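Local atomic coordinates of p-47 protein (Clostridium botulinum, PDB entry 6EKT), a protein that may be part of a progenitor complex that protects botulinum neurotoxin in the host gut, and resembles tubular lipid-binding proteins. Residues 120-132 against 170-183. Residues are numbered along the deposited sequence; the frame is centred on the assembly and turned at random.
Sequences SNPNIKELKFNFG and EKQISYIFASLNVT
Phe177 drives the edge of its ring into one face of Phe129, a T-shaped pair with centroids 4.9 Å apart and planes at 85°, at the place where two antiparallel strands of the TULIP-like fold begin to part. Phe177 CZ leads, 3.5 Å from Phe129 CE2 and displaced from the ring centre toward the rim. CG anti to the carbonyl carbon (chi1 -70°) swings the Phe177 ring toward Phe129, its edge passing Lys128 CA; Phe177 CB itself lies against Leu127 CD2. Ile173 also reaches the Phe129 ring, its CG2 lying obliquely 3.7 Å from Phe129 CD2. Farther along, Phe131 packs obliquely on Glu170 and Ile173. Ile176 CD1 touches both the carboxylate of Glu126 and the aliphatic chain of Lys128.

Backbone bonds set this register. Lys125 and Leu180 exchange a reciprocal pair, Leu180 N to Lys125 O being 2.7 Å, and the ladder continues through Leu127 N to Ala178 O. Leu127 O, however, accepts from Phe177 N rather than Ala178 N, which is buried with no partner. Beyond this the chains separate and water takes over: one molecule accepts from Phe129 N and donates to Tyr175 O, another donates to both Phe129 O and Ile173 O. In the six-stranded sheet, strand 108-118 flanks strand 124-141 and strand 411-413 flanks strand 178-181; Leu113 covers Leu127, Phe129 and Phe177. At the far end, Asn121 OD1 accepts from Asn123 N in an Asx turn, and Asn123 O in turn accepts from Val182 N at 2.8 Å, the donor standing 42° out of the carbonyl plane.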
loop_
_atom_site.group_PDB
_atom_site.type_symbol
_atom_site.label_atom_id
_atom_site.label_comp_id
_atom_site.label_asym_id
_atom_site.label_seq_id
_atom_site.Cartn_x
_atom_site.Cartn_y
_atom_site.Cartn_z
ATOM N N SER A 120 11.528 10.084 -23.016
ATOM C CA SER A 120 10.521 11.079 -23.440
ATOM C C SER A 120 9.483 11.397 -22.351
ATOM O O SER A 120 8.620 12.257 -22.544
ATOM C CB SER A 120 9.831 10.625 -24.722
ATOM O OG SER A 120 9.028 9.492 -24.465
ATOM N N ASN A 121 9.573 10.693 -21.222
ATOM C CA ASN A 121 8.708 10.956 -20.075
ATOM C C ASN A 121 9.408 10.656 -18.734
ATOM O O ASN A 121 9.386 9.515 -18.265
ATOM C CB ASN A 121 7.399 10.164 -20.172
ATOM C CG ASN A 121 6.332 10.655 -19.199
ATOM O OD1 ASN A 121 6.595 11.434 -18.276
ATOM N ND2 ASN A 121 5.098 10.228 -19.434
ATOM N N PRO A 122 9.989 11.696 -18.100
ATOM C CA PRO A 122 10.609 11.594 -16.766
ATOM C C PRO A 122 9.634 11.103 -15.698
ATOM O O PRO A 122 10.067 10.637 -14.654
ATOM C CB PRO A 122 10.990 13.048 -16.427
ATOM C CG PRO A 122 10.999 13.770 -17.720
ATOM C CD PRO A 122 10.016 13.076 -18.617
ATOM N N ASN A 123 8.328 11.211 -15.954
ATOM C CA ASN A 123 7.319 10.968 -14.919
ATOM C C ASN A 123 6.694 9.573 -14.865
ATOM O O ASN A 123 5.755 9.339 -14.095
ATOM C CB ASN A 123 6.265 12.063 -14.981
ATOM C CG ASN A 123 6.831 13.414 -14.592
ATOM O OD1 ASN A 123 6.630 14.407 -15.290
ATOM N ND2 ASN A 123 7.574 13.448 -13.475
ATOM N N ILE A 124 7.228 8.658 -15.673
ATOM C CA ILE A 124 6.849 7.244 -15.634
ATOM C C ILE A 124 8.137 6.433 -15.519
ATOM O O ILE A 124 9.070 6.634 -16.300
ATOM C CB ILE A 124 6.062 6.784 -16.904
ATOM C CG1 ILE A 124 4.884 7.726 -17.234
ATOM C CG2 ILE A 124 5.608 5.325 -16.789
ATOM C CD1 ILE A 124 3.539 7.371 -16.640
ATOM N N LYS A 125 8.185 5.538 -14.533
ATOM C CA LYS A 125 9.229 4.509 -14.470
ATOM C C LYS A 125 8.593 3.144 -14.762
ATOM O O LYS A 125 7.389 2.954 -14.562
ATOM C CB LYS A 125 9.954 4.538 -13.110
ATOM C CG LYS A 125 10.385 5.931 -12.636
ATOM C CD LYS A 125 11.491 6.531 -13.488
ATOM C CE LYS A 125 11.789 7.955 -13.061
ATOM N NZ LYS A 125 12.577 8.640 -14.135
ATOM N N GLU A 126 9.373 2.208 -15.286
ATOM C CA GLU A 126 8.853 0.876 -15.571
ATOM C C GLU A 126 9.719 -0.201 -14.932
ATOM O O GLU A 126 10.936 -0.168 -15.062
ATOM C CB GLU A 126 8.775 0.657 -17.074
ATOM C CG GLU A 126 7.756 1.560 -17.753
ATOM C CD GLU A 126 7.848 1.535 -19.267
ATOM O OE1 GLU A 126 8.934 1.241 -19.813
ATOM O OE2 GLU A 126 6.816 1.823 -19.901
ATOM N N LEU A 127 9.075 -1.130 -14.229
ATOM C CA LEU A 127 9.742 -2.282 -13.636
ATOM C C LEU A 127 9.824 -3.339 -14.719
ATOM O O LEU A 127 8.795 -3.803 -15.238
ATOM C CB LEU A 127 8.980 -2.782 -12.394
ATOM C CG LEU A 127 9.523 -3.972 -11.582
ATOM C CD1 LEU A 127 10.848 -3.641 -10.913
ATOM C CD2 LEU A 127 8.483 -4.414 -10.559
ATOM N N LYS A 128 11.062 -3.664 -15.093
ATOM C CA LYS A 128 11.362 -4.582 -16.182
ATOM C C LYS A 128 12.528 -5.497 -15.782
ATOM O O LYS A 128 13.302 -5.172 -14.870
ATOM C CB LYS A 128 11.794 -3.823 -17.453
ATOM C CG LYS A 128 10.754 -2.915 -18.093
ATOM C CD LYS A 128 11.172 -2.572 -19.516
ATOM C CE LYS A 128 12.092 -1.359 -19.570
ATOM N NZ LYS A 128 12.306 -0.958 -20.991
ATOM N N PHE A 129 12.650 -6.624 -16.485
ATOM C CA PHE A 129 13.875 -7.436 -16.440
ATOM C C PHE A 129 15.120 -6.599 -16.721
ATOM O O PHE A 129 15.125 -5.755 -17.626
ATOM C CB PHE A 129 13.828 -8.545 -17.489
ATOM C CG PHE A 129 12.977 -9.727 -17.114
ATOM C CD1 PHE A 129 13.246 -10.477 -15.967
ATOM C CD2 PHE A 129 11.927 -10.116 -17.932
ATOM C CE1 PHE A 129 12.466 -11.580 -15.635
ATOM C CE2 PHE A 129 11.152 -11.226 -17.615
ATOM C CZ PHE A 129 11.434 -11.963 -16.470
ATOM N N ASN A 130 16.173 -6.856 -15.955
ATOM C CA ASN A 130 17.484 -6.296 -16.227
ATOM C C ASN A 130 18.480 -7.443 -16.402
ATOM O O ASN A 130 18.821 -8.136 -15.440
ATOM C CB ASN A 130 17.924 -5.362 -15.096
ATOM C CG ASN A 130 19.195 -4.612 -15.416
ATOM O OD1 ASN A 130 19.803 -4.788 -16.479
ATOM N ND2 ASN A 130 19.626 -3.787 -14.482
ATOM N N PHE A 131 18.917 -7.628 -17.645
ATOM C CA PHE A 131 19.805 -8.723 -18.019
ATOM C C PHE A 131 21.258 -8.421 -17.637
ATOM O O PHE A 131 22.102 -9.329 -17.642
ATOM C CB PHE A 131 19.714 -8.991 -19.530
ATOM C CG PHE A 131 18.475 -9.742 -19.978
ATOM C CD1 PHE A 131 17.355 -9.904 -19.155
ATOM C CD2 PHE A 131 18.412 -10.246 -21.279
ATOM C CE1 PHE A 131 16.212 -10.560 -19.614
ATOM C CE2 PHE A 131 17.276 -10.907 -21.743
ATOM C CZ PHE A 131 16.175 -11.068 -20.908
ATOM N N GLY A 132 21.552 -7.149 -17.349
ATOM C CA GLY A 132 22.893 -6.715 -16.938
ATOM C C GLY A 132 23.923 -6.902 -18.029
ATOM O O GLY A 132 23.662 -6.594 -19.204
ATOM N N GLU A 170 18.853 -8.855 -25.379
ATOM C CA GLU A 170 18.226 -8.079 -24.314
ATOM C C GLU A 170 17.105 -7.129 -24.829
ATOM O O GLU A 170 16.038 -7.071 -24.234
ATOM C CB GLU A 170 19.326 -7.381 -23.495
ATOM C CG GLU A 170 18.955 -6.113 -22.753
ATOM C CD GLU A 170 19.340 -4.858 -23.512
ATOM O OE1 GLU A 170 20.487 -4.791 -24.014
ATOM O OE2 GLU A 170 18.501 -3.936 -23.592
ATOM N N LYS A 171 17.327 -6.466 -25.966
ATOM C CA LYS A 171 16.331 -5.550 -26.552
ATOM C C LYS A 171 14.994 -6.195 -26.920
ATOM O O LYS A 171 13.987 -5.510 -27.044
ATOM C CB LYS A 171 16.910 -4.803 -27.766
ATOM C CG LYS A 171 18.103 -3.907 -27.442
ATOM C CD LYS A 171 17.697 -2.593 -26.773
ATOM C CE LYS A 171 18.908 -1.839 -26.231
ATOM N NZ LYS A 171 19.887 -1.446 -27.288
ATOM N N GLN A 172 14.983 -7.514 -27.061
ATOM C CA GLN A 172 13.773 -8.253 -27.433
ATOM C C GLN A 172 12.742 -8.400 -26.324
ATOM O O GLN A 172 11.563 -8.612 -26.603
ATOM C CB GLN A 172 14.137 -9.648 -27.902
ATOM C CG GLN A 172 14.610 -9.733 -29.336
ATOM C CD GLN A 172 14.238 -11.061 -29.929
ATOM O OE1 GLN A 172 13.061 -11.340 -30.155
ATOM N NE2 GLN A 172 15.229 -11.898 -30.167
ATOM N N ILE A 173 13.206 -8.344 -25.080
ATOM C CA ILE A 173 12.355 -8.485 -23.918
ATOM C C ILE A 173 12.144 -7.086 -23.341
ATOM O O ILE A 173 13.097 -6.464 -22.851
ATOM C CB ILE A 173 12.982 -9.442 -22.861
ATOM C CG1 ILE A 173 13.340 -10.812 -23.469
ATOM C CG2 ILE A 173 12.105 -9.540 -21.606
ATOM C CD1 ILE A 173 12.181 -11.657 -23.981
ATOM N N SER A 174 10.903 -6.597 -23.448
ATOM C CA SER A 174 10.467 -5.325 -22.854
ATOM C C SER A 174 9.178 -5.516 -22.068
ATOM O O SER A 174 8.334 -4.605 -22.055
ATOM C CB SER A 174 10.176 -4.264 -23.935
ATOM O OG SER A 174 11.161 -4.208 -24.939
ATOM N N TYR A 175 8.995 -6.669 -21.420
ATOM C CA TYR A 175 7.796 -6.862 -20.617
ATOM C C TYR A 175 7.776 -5.877 -19.430
ATOM O O TYR A 175 8.774 -5.743 -18.711
ATOM C CB TYR A 175 7.615 -8.316 -20.153
ATOM C CG TYR A 175 6.362 -8.484 -19.336
ATOM C CD1 TYR A 175 5.117 -8.631 -19.958
ATOM C CD2 TYR A 175 6.407 -8.435 -17.930
ATOM C CE1 TYR A 175 3.955 -8.756 -19.207
ATOM C CE2 TYR A 175 5.253 -8.561 -17.172
ATOM C CZ TYR A 175 4.034 -8.721 -17.809
ATOM O OH TYR A 175 2.889 -8.832 -17.049
ATOM N N ILE A 176 6.649 -5.173 -19.273
ATOM C CA ILE A 176 6.471 -4.190 -18.191
ATOM C C ILE A 176 5.769 -4.903 -17.049
ATOM O O ILE A 176 4.578 -5.220 -17.152
ATOM C CB ILE A 176 5.616 -2.958 -18.627
ATOM C CG1 ILE A 176 6.145 -2.280 -19.912
ATOM C CG2 ILE A 176 5.428 -1.973 -17.474
ATOM C CD1 ILE A 176 7.618 -1.896 -19.902
ATOM N N PHE A 177 6.508 -5.169 -15.972
ATOM C CA PHE A 177 5.907 -5.742 -14.763
ATOM C C PHE A 177 4.956 -4.774 -14.077
ATOM O O PHE A 177 3.900 -5.184 -13.605
ATOM C CB PHE A 177 6.978 -6.264 -13.799
ATOM C CG PHE A 177 7.678 -7.498 -14.316
ATOM C CD1 PHE A 177 7.096 -8.756 -14.166
ATOM C CD2 PHE A 177 8.895 -7.391 -14.975
ATOM C CE1 PHE A 177 7.719 -9.903 -14.670
ATOM C CE2 PHE A 177 9.524 -8.523 -15.491
ATOM C CZ PHE A 177 8.936 -9.780 -15.333
ATOM N N ALA A 178 5.349 -3.506 -14.035
ATOM C CA ALA A 178 4.553 -2.440 -13.433
ATOM C C ALA A 178 5.007 -1.132 -14.034
ATOM O O ALA A 178 6.194 -0.958 -14.352
ATOM C CB ALA A 178 4.709 -2.412 -11.910
ATOM N N SER A 179 4.057 -0.228 -14.238
ATOM C CA SER A 179 4.396 1.146 -14.522
ATOM C C SER A 179 4.231 1.928 -13.219
ATOM O O SER A 179 3.326 1.647 -12.424
ATOM C CB SER A 179 3.498 1.683 -15.623
ATOM O OG SER A 179 3.497 3.090 -15.616
ATOM N N LEU A 180 5.130 2.883 -13.004
ATOM C CA LEU A 180 5.135 3.717 -11.804
ATOM C C LEU A 180 4.974 5.170 -12.212
ATOM O O LEU A 180 5.749 5.670 -13.030
ATOM C CB LEU A 180 6.461 3.509 -11.031
ATOM C CG LEU A 180 6.756 4.303 -9.745
ATOM C CD1 LEU A 180 7.683 3.525 -8.812
ATOM C CD2 LEU A 180 7.302 5.710 -10.001
ATOM N N ASN A 181 3.973 5.848 -11.632
ATOM C CA ASN A 181 3.753 7.269 -11.882
ATOM C C ASN A 181 4.470 8.131 -10.845
ATOM O O ASN A 181 4.142 8.065 -9.674
ATOM C CB ASN A 181 2.242 7.599 -11.876
ATOM C CG ASN A 181 1.501 6.980 -13.048
ATOM O OD1 ASN A 181 1.907 7.127 -14.191
ATOM N ND2 ASN A 181 0.405 6.297 -12.766
ATOM N N VAL A 182 5.432 8.932 -11.295
ATOM C CA VAL A 182 6.152 9.889 -10.451
ATOM C C VAL A 182 5.208 11.039 -10.025
ATOM O O VAL A 182 5.268 11.497 -8.897
ATOM C CB VAL A 182 7.433 10.423 -11.151
ATOM C CG1 VAL A 182 8.171 11.447 -10.296
ATOM C CG2 VAL A 182 8.382 9.281 -11.536
ATOM N N THR A 183 4.354 11.494 -10.948
ATOM C CA THR A 183 3.317 12.506 -10.678
ATOM C C THR A 183 1.951 11.849 -10.898
ATOM O O THR A 183 1.840 10.884 -11.653
ATOM C CB THR A 183 3.421 13.668 -11.676
ATOM O OG1 THR A 183 3.456 13.117 -12.997
ATOM C CG2 THR A 183 4.693 14.483 -11.435
HETATM O O HOH W 1 2.903 10.102 -14.850
HETATM O O HOH W 2 13.465 -5.848 -19.978
HETATM O O HOH W 3 11.195 -6.959 -18.864
#